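Local coordinates for CrtC domain-containing protein (Fusarium vanettenii 77-13-4, PDB 7A0Q) that probably catalyses the hydration of kievitone, an isoflavonoid phytoalexin that bean plants make against fungi, at residues Tyr79-Ala90 / Gln102-Thr110. Residues are numbered along the deposited sequence; the frame is centred on the assembly and turned at random.
Sequences YLDNPVYTYFRA and QYVTVGSST
T110 OG1 meets D81 and Y79, and so anchors the loop after strand 102-107 to strand 72-81. T110 CB lies 3.3 Å from D81 OD1 and 3.5 Å from Y79 OH; T110 CG2 is 3.9 Å from Y79 OH. Because T110 OG1 stands opposite the carbonyl carbon (chi1 -57°), it reaches the gap between these two residues: it donates to D81 OD1 over 2.6 Å, from above the carboxylate plane (37° out of it), and lies 2.6 Å from Y79 OH, at the edge of the tyrosine ring and in its plane. T86 CG2 closes on the same oxygen. A water bridges D81 OD1 and T110 N, so the carboxylate holds both the side chain and, indirectly, the backbone of T110.

Beyond this anchor, strands 86-90 and 102-107 run antiparallel, their axes at 158°. Three pairs, T86 with G107, F88 with T105, and A90 with Y103, each exchange two backbone hydrogen bonds. On the face carrying F88, Y103 OH meets the F88 ring at its edge, 3.3 Å from F88 CE2, and Y103 CE1 touches A90 CB; Y103 OH is hydrogen-bonded to S140 OG, and H142 stacks on the Y103 ring. The other face carries V104, whose CG2 lies 3.8 Å from R89 CB.

T86 and S109, together with S119, form the magnesium site at the open end of the hairpin, away from its turn. The paired strands 86-94 and 100-107 form an antiparallel beta hairpin in the CrtC N-terminal lipocalin domain.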
ATOM      1  N   TYR A  79      10.008  -1.449  -2.275  1.00 15.23           N
ATOM      2  CA  TYR A  79      11.103  -1.626  -3.228  1.00 15.39           C
ATOM      3  C   TYR A  79      10.554  -1.539  -4.642  1.00 15.70           C
ATOM      4  O   TYR A  79       9.558  -2.191  -4.962  1.00 15.33           O
ATOM      5  CB  TYR A  79      11.808  -2.974  -3.041  1.00 15.82           C
ATOM      6  CG  TYR A  79      12.996  -3.187  -3.963  1.00 16.10           C
ATOM      7  CD1 TYR A  79      12.827  -3.651  -5.266  1.00 17.30           C
ATOM      8  CD2 TYR A  79      14.291  -2.939  -3.517  1.00 16.41           C
ATOM      9  CE1 TYR A  79      13.923  -3.859  -6.108  1.00 18.43           C
ATOM     10  CE2 TYR A  79      15.388  -3.144  -4.351  1.00 16.30           C
ATOM     11  CZ  TYR A  79      15.195  -3.595  -5.640  1.00 18.85           C
ATOM     12  OH  TYR A  79      16.290  -3.803  -6.451  1.00 18.64           O
ATOM     13  N   LEU A  80      11.217  -0.759  -5.491  1.00 16.23           N
ATOM     14  CA  LEU A  80      10.816  -0.622  -6.887  1.00 15.33           C
ATOM     15  C   LEU A  80      11.984  -0.994  -7.789  1.00 19.00           C
ATOM     16  O   LEU A  80      13.088  -0.455  -7.640  1.00 18.98           O
ATOM     17  CB  LEU A  80      10.351   0.808  -7.191  1.00 17.52           C
ATOM     18  CG  LEU A  80       9.891   1.008  -8.641  1.00 17.88           C
ATOM     19  CD1 LEU A  80       8.597   0.256  -8.909  1.00 20.72           C
ATOM     20  CD2 LEU A  80       9.718   2.480  -8.975  1.00 23.11           C
ATOM     21  N   ASP A  81      11.742  -1.912  -8.723  1.00 17.35           N
ATOM     22  CA  ASP A  81      12.684  -2.166  -9.802  1.00 19.38           C
ATOM     23  C   ASP A  81      12.274  -1.358 -11.025  1.00 24.41           C
ATOM     24  O   ASP A  81      11.101  -1.355 -11.405  1.00 23.75           O
ATOM     25  CB  ASP A  81      12.761  -3.646 -10.165  1.00 18.90           C
ATOM     26  CG  ASP A  81      13.723  -3.886 -11.311  1.00 24.36           C
ATOM     27  OD1 ASP A  81      14.940  -3.712 -11.090  1.00 23.11           O
ATOM     28  OD2 ASP A  81      13.266  -4.199 -12.432  1.00 27.43           O
ATOM     29  N   ASN A  82      13.242  -0.684 -11.639  1.00 21.76           N
ATOM     30  CA  ASN A  82      13.010   0.184 -12.788  1.00 27.32           C
ATOM     31  C   ASN A  82      14.214   0.063 -13.709  1.00 26.70           C
ATOM     32  O   ASN A  82      15.317  -0.234 -13.235  1.00 29.56           O
ATOM     33  CB  ASN A  82      12.797   1.637 -12.325  1.00 31.72           C
ATOM     34  CG  ASN A  82      12.704   2.624 -13.467  1.00 36.18           C
ATOM     35  OD1 ASN A  82      13.718   3.122 -13.958  1.00 42.39           O
ATOM     36  ND2 ASN A  82      11.485   2.923 -13.889  1.00 34.34           N
ATOM     37  N   PRO A  83      14.040   0.244 -15.023  1.00 33.42           N
ATOM     38  CA  PRO A  83      15.190   0.083 -15.931  1.00 32.36           C
ATOM     39  C   PRO A  83      16.333   1.050 -15.663  1.00 29.76           C
ATOM     40  O   PRO A  83      17.493   0.716 -15.942  1.00 36.62           O
ATOM     41  CB  PRO A  83      14.569   0.311 -17.315  1.00 33.21           C
ATOM     42  CG  PRO A  83      13.147  -0.086 -17.147  1.00 39.32           C
ATOM     43  CD  PRO A  83      12.770   0.351 -15.762  1.00 30.09           C
ATOM     44  N   VAL A  84      16.051   2.231 -15.120  1.00 29.91           N
ATOM     45  CA  VAL A  84      17.090   3.232 -14.891  1.00 32.19           C
ATOM     46  C   VAL A  84      17.767   3.043 -13.540  1.00 35.65           C
ATOM     47  O   VAL A  84      18.978   3.233 -13.413  1.00 32.03           O
ATOM     48  CB  VAL A  84      16.487   4.644 -15.025  1.00 31.56           C
ATOM     49  CG1 VAL A  84      17.571   5.707 -14.884  1.00 35.27           C
ATOM     50  CG2 VAL A  84      15.757   4.776 -16.358  1.00 37.53           C
ATOM     51  N   TYR A  85      17.002   2.681 -12.514  1.00 26.78           N
ATOM     52  CA  TYR A  85      17.537   2.536 -11.168  1.00 25.33           C
ATOM     53  C   TYR A  85      16.571   1.671 -10.376  1.00 24.91           C
ATOM     54  O   TYR A  85      15.463   1.373 -10.823  1.00 26.62           O
ATOM     55  CB  TYR A  85      17.738   3.899 -10.484  1.00 24.58           C
ATOM     56  CG  TYR A  85      16.527   4.821 -10.529  1.00 27.27           C
ATOM     57  CD1 TYR A  85      15.354   4.504  -9.849  1.00 27.46           C
ATOM     58  CD2 TYR A  85      16.561   6.014 -11.242  1.00 30.78           C
ATOM     59  CE1 TYR A  85      14.252   5.340  -9.881  1.00 25.37           C
ATOM     60  CE2 TYR A  85      15.460   6.857 -11.286  1.00 28.75           C
ATOM     61  CZ  TYR A  85      14.305   6.512 -10.607  1.00 25.89           C
ATOM     62  OH  TYR A  85      13.204   7.338 -10.641  1.00 29.28           O
ATOM     63  N   THR A  86      17.007   1.270  -9.190  1.00 21.55           N
ATOM     64  CA  THR A  86      16.122   0.680  -8.201  1.00 21.60           C
ATOM     65  C   THR A  86      16.045   1.623  -7.015  1.00 20.33           C
ATOM     66  O   THR A  86      16.868   2.525  -6.862  1.00 19.52           O
ATOM     67  CB  THR A  86      16.632  -0.685  -7.729  1.00 19.46           C
ATOM     68  OG1 THR A  86      17.838  -0.485  -6.978  1.00 23.01           O
ATOM     69  CG2 THR A  86      16.926  -1.591  -8.896  1.00 24.45           C
ATOM     70  N   TYR A  87      15.071   1.393  -6.141  1.00 18.86           N
ATOM     71  CA  TYR A  87      15.129   2.081  -4.865  1.00 17.55           C
ATOM     72  C   TYR A  87      14.380   1.291  -3.812  1.00 18.50           C
ATOM     73  O   TYR A  87      13.534   0.444  -4.111  1.00 17.10           O
ATOM     74  CB  TYR A  87      14.601   3.522  -4.934  1.00 16.85           C
ATOM     75  CG  TYR A  87      13.144   3.755  -5.298  1.00 17.47           C
ATOM     76  CD1 TYR A  87      12.107   3.408  -4.435  1.00 17.56           C
ATOM     77  CD2 TYR A  87      12.816   4.417  -6.470  1.00 16.10           C
ATOM     78  CE1 TYR A  87      10.778   3.674  -4.769  1.00 17.31           C
ATOM     79  CE2 TYR A  87      11.488   4.695  -6.803  1.00 17.15           C
ATOM     80  CZ  TYR A  87      10.476   4.315  -5.950  1.00 20.85           C
ATOM     81  OH  TYR A  87       9.161   4.587  -6.267  1.00 19.05           O
ATOM     82  N   PHE A  88      14.764   1.544  -2.570  1.00 17.48           N
ATOM     83  CA  PHE A  88      13.995   1.150  -1.405  1.00 15.23           C
ATOM     84  C   PHE A  88      13.658   2.411  -0.636  1.00 18.32           C
ATOM     85  O   PHE A  88      14.506   3.296  -0.477  1.00 20.44           O
ATOM     86  CB  PHE A  88      14.781   0.180  -0.510  1.00 16.00           C
ATOM     87  CG  PHE A  88      14.003  -0.315   0.688  1.00 17.07           C
ATOM     88  CD1 PHE A  88      13.095  -1.366   0.565  1.00 18.20           C
ATOM     89  CD2 PHE A  88      14.190   0.264   1.941  1.00 18.06           C
ATOM     90  CE1 PHE A  88      12.383  -1.827   1.681  1.00 19.68           C
ATOM     91  CE2 PHE A  88      13.487  -0.188   3.058  1.00 20.75           C
ATOM     92  CZ  PHE A  88      12.580  -1.241   2.928  1.00 18.22           C
ATOM     93  N   ARG A  89      12.419   2.496  -0.161  1.00 14.59           N
ATOM     94  CA  ARG A  89      12.006   3.627   0.652  1.00 15.79           C
ATOM     95  C   ARG A  89      11.120   3.128   1.786  1.00 15.75           C
ATOM     96  O   ARG A  89      10.488   2.068   1.690  1.00 15.48           O
ATOM     97  CB  ARG A  89      11.302   4.711  -0.196  1.00 16.90           C
ATOM     98  CG  ARG A  89      10.076   4.234  -0.957  1.00 16.86           C
ATOM     99  CD  ARG A  89       9.609   5.317  -1.921  1.00 18.40           C
ATOM    100  NE  ARG A  89       8.386   4.932  -2.619  1.00 18.79           N
ATOM    101  CZ  ARG A  89       7.756   5.708  -3.499  1.00 18.60           C
ATOM    102  NH1 ARG A  89       8.246   6.912  -3.795  1.00 18.28           N
ATOM    103  NH2 ARG A  89       6.641   5.283  -4.083  1.00 17.26           N
ATOM    104  N   ALA A  90      11.121   3.869   2.887  1.00 17.28           N
ATOM    105  CA  ALA A  90      10.429   3.407   4.086  1.00 17.01           C
ATOM    106  C   ALA A  90      10.114   4.600   4.968  1.00 19.17           C
ATOM    107  O   ALA A  90      10.793   5.629   4.910  1.00 18.53           O
ATOM    108  CB  ALA A  90      11.271   2.387   4.868  1.00 17.19           C
ATOM    109  N   GLN A 102      11.296   9.285   7.321  1.00 22.07           N
ATOM    110  CA  GLN A 102      11.268   8.635   6.020  1.00 18.61           C
ATOM    111  C   GLN A 102      12.631   8.746   5.358  1.00 20.06           C
ATOM    112  O   GLN A 102      13.427   9.635   5.671  1.00 21.47           O
ATOM    113  CB  GLN A 102      10.202   9.245   5.099  1.00 19.97           C
ATOM    114  CG  GLN A 102      10.296  10.765   4.905  1.00 19.67           C
ATOM    115  CD  GLN A 102      11.354  11.197   3.900  1.00 24.06           C
ATOM    116  OE1 GLN A 102      11.586  10.533   2.890  1.00 22.17           O
ATOM    117  NE2 GLN A 102      12.006  12.323   4.183  1.00 26.68           N
ATOM    118  N   TYR A 103      12.871   7.851   4.405  1.00 18.46           N
ATOM    119  CA  TYR A 103      14.023   7.980   3.524  1.00 18.08           C
ATOM    120  C   TYR A 103      13.764   7.218   2.236  1.00 20.41           C
ATOM    121  O   TYR A 103      12.887   6.350   2.167  1.00 17.94           O
ATOM    122  CB  TYR A 103      15.311   7.473   4.189  1.00 20.55           C
ATOM    123  CG  TYR A 103      15.404   5.963   4.273  1.00 17.70           C
ATOM    124  CD1 TYR A 103      14.806   5.275   5.322  1.00 18.94           C
ATOM    125  CD2 TYR A 103      16.086   5.232   3.314  1.00 21.69           C
ATOM    126  CE1 TYR A 103      14.891   3.904   5.413  1.00 18.00           C
ATOM    127  CE2 TYR A 103      16.181   3.850   3.399  1.00 23.80           C
ATOM    128  CZ  TYR A 103      15.577   3.195   4.451  1.00 18.66           C
ATOM    129  OH  TYR A 103      15.658   1.823   4.549  1.00 20.37           O
ATOM    130  N   VAL A 104      14.547   7.565   1.218  1.00 19.51           N
ATOM    131  CA  VAL A 104      14.593   6.878  -0.069  1.00 19.25           C
ATOM    132  C   VAL A 104      16.060   6.615  -0.365  1.00 24.69           C
ATOM    133  O   VAL A 104      16.880   7.540  -0.296  1.00 24.83           O
ATOM    134  CB  VAL A 104      13.970   7.718  -1.204  1.00 18.83           C
ATOM    135  CG1 VAL A 104      13.983   6.937  -2.522  1.00 18.37           C
ATOM    136  CG2 VAL A 104      12.563   8.205  -0.856  1.00 19.62           C
ATOM    137  N   THR A 105      16.405   5.368  -0.674  1.00 19.52           N
ATOM    138  CA  THR A 105      17.781   5.017  -1.009  1.00 19.93           C
ATOM    139  C   THR A 105      17.816   4.341  -2.376  1.00 25.03           C
ATOM    140  O   THR A 105      17.006   3.453  -2.665  1.00 20.52           O
ATOM    141  CB  THR A 105      18.423   4.150   0.096  1.00 20.94           C
ATOM    142  OG1 THR A 105      19.819   3.975  -0.178  1.00 25.34           O
ATOM    143  CG2 THR A 105      17.754   2.788   0.217  1.00 21.25           C
ATOM    144  N   VAL A 106      18.727   4.797  -3.234  1.00 21.29           N
ATOM    145  CA  VAL A 106      18.711   4.453  -4.651  1.00 23.00           C
ATOM    146  C   VAL A 106      19.769   3.396  -4.922  1.00 22.92           C
ATOM    147  O   VAL A 106      20.920   3.525  -4.481  1.00 25.06           O
ATOM    148  CB  VAL A 106      18.930   5.705  -5.519  1.00 22.38           C
ATOM    149  CG1 VAL A 106      19.002   5.334  -6.989  1.00 27.51           C
ATOM    150  CG2 VAL A 106      17.807   6.689  -5.280  1.00 23.33           C
ATOM    151  N   GLY A 107      19.366   2.330  -5.614  1.00 21.44           N
ATOM    152  CA  GLY A 107      20.263   1.302  -6.077  1.00 23.03           C
ATOM    153  C   GLY A 107      20.386   1.311  -7.588  1.00 19.93           C
ATOM    154  O   GLY A 107      19.873   2.194  -8.279  1.00 22.82           O
ATOM    155  N   SER A 108      21.086   0.306  -8.102  1.00 25.23           N
ATOM    156  CA  SER A 108      21.316   0.233  -9.538  1.00 25.57           C
ATOM    157  C   SER A 108      20.587  -0.911 -10.222  1.00 27.95           C
ATOM    158  O   SER A 108      20.089  -0.727 -11.339  1.00 30.30           O
ATOM    159  CB  SER A 108      22.819   0.138  -9.832  1.00 31.34           C
ATOM    160  OG  SER A 108      23.405  -0.952  -9.158  1.00 35.10           O
ATOM    161  N   SER A 109      20.469  -2.081  -9.590  1.00 25.41           N
ATOM    162  CA  SER A 109      19.870  -3.223 -10.267  1.00 23.26           C
ATOM    163  C   SER A 109      19.234  -4.170  -9.257  1.00 23.64           C
ATOM    164  O   SER A 109      19.484  -4.100  -8.052  1.00 23.05           O
ATOM    165  CB  SER A 109      20.904  -3.974 -11.111  1.00 29.38           C
ATOM    166  OG  SER A 109      21.880  -4.569 -10.280  1.00 33.00           O
ATOM    167  N   THR A 110      18.406  -5.071  -9.783  1.00 22.87           N
ATOM    168  CA  THR A 110      17.736  -6.110  -9.013  1.00 21.68           C
ATOM    169  C   THR A 110      18.233  -7.467  -9.486  1.00 19.05           C
ATOM    170  O   THR A 110      18.108  -7.775 -10.685  1.00 21.14           O
ATOM    171  CB  THR A 110      16.219  -6.022  -9.187  1.00 19.53           C
ATOM    172  OG1 THR A 110      15.769  -4.716  -8.810  1.00 21.16           O
ATOM    173  CG2 THR A 110      15.523  -7.081  -8.332  1.00 20.89           C
TER
HETATM  174  O   HOH W   1      17.073  -4.039 -12.444  1.00 30.32           O
HETATM  175  O   HOH W   2      17.749  -1.370 -12.904  1.00 35.87           O
HETATM  176  O   HOH W   3      21.219   0.726 -13.374  1.00 46.71           O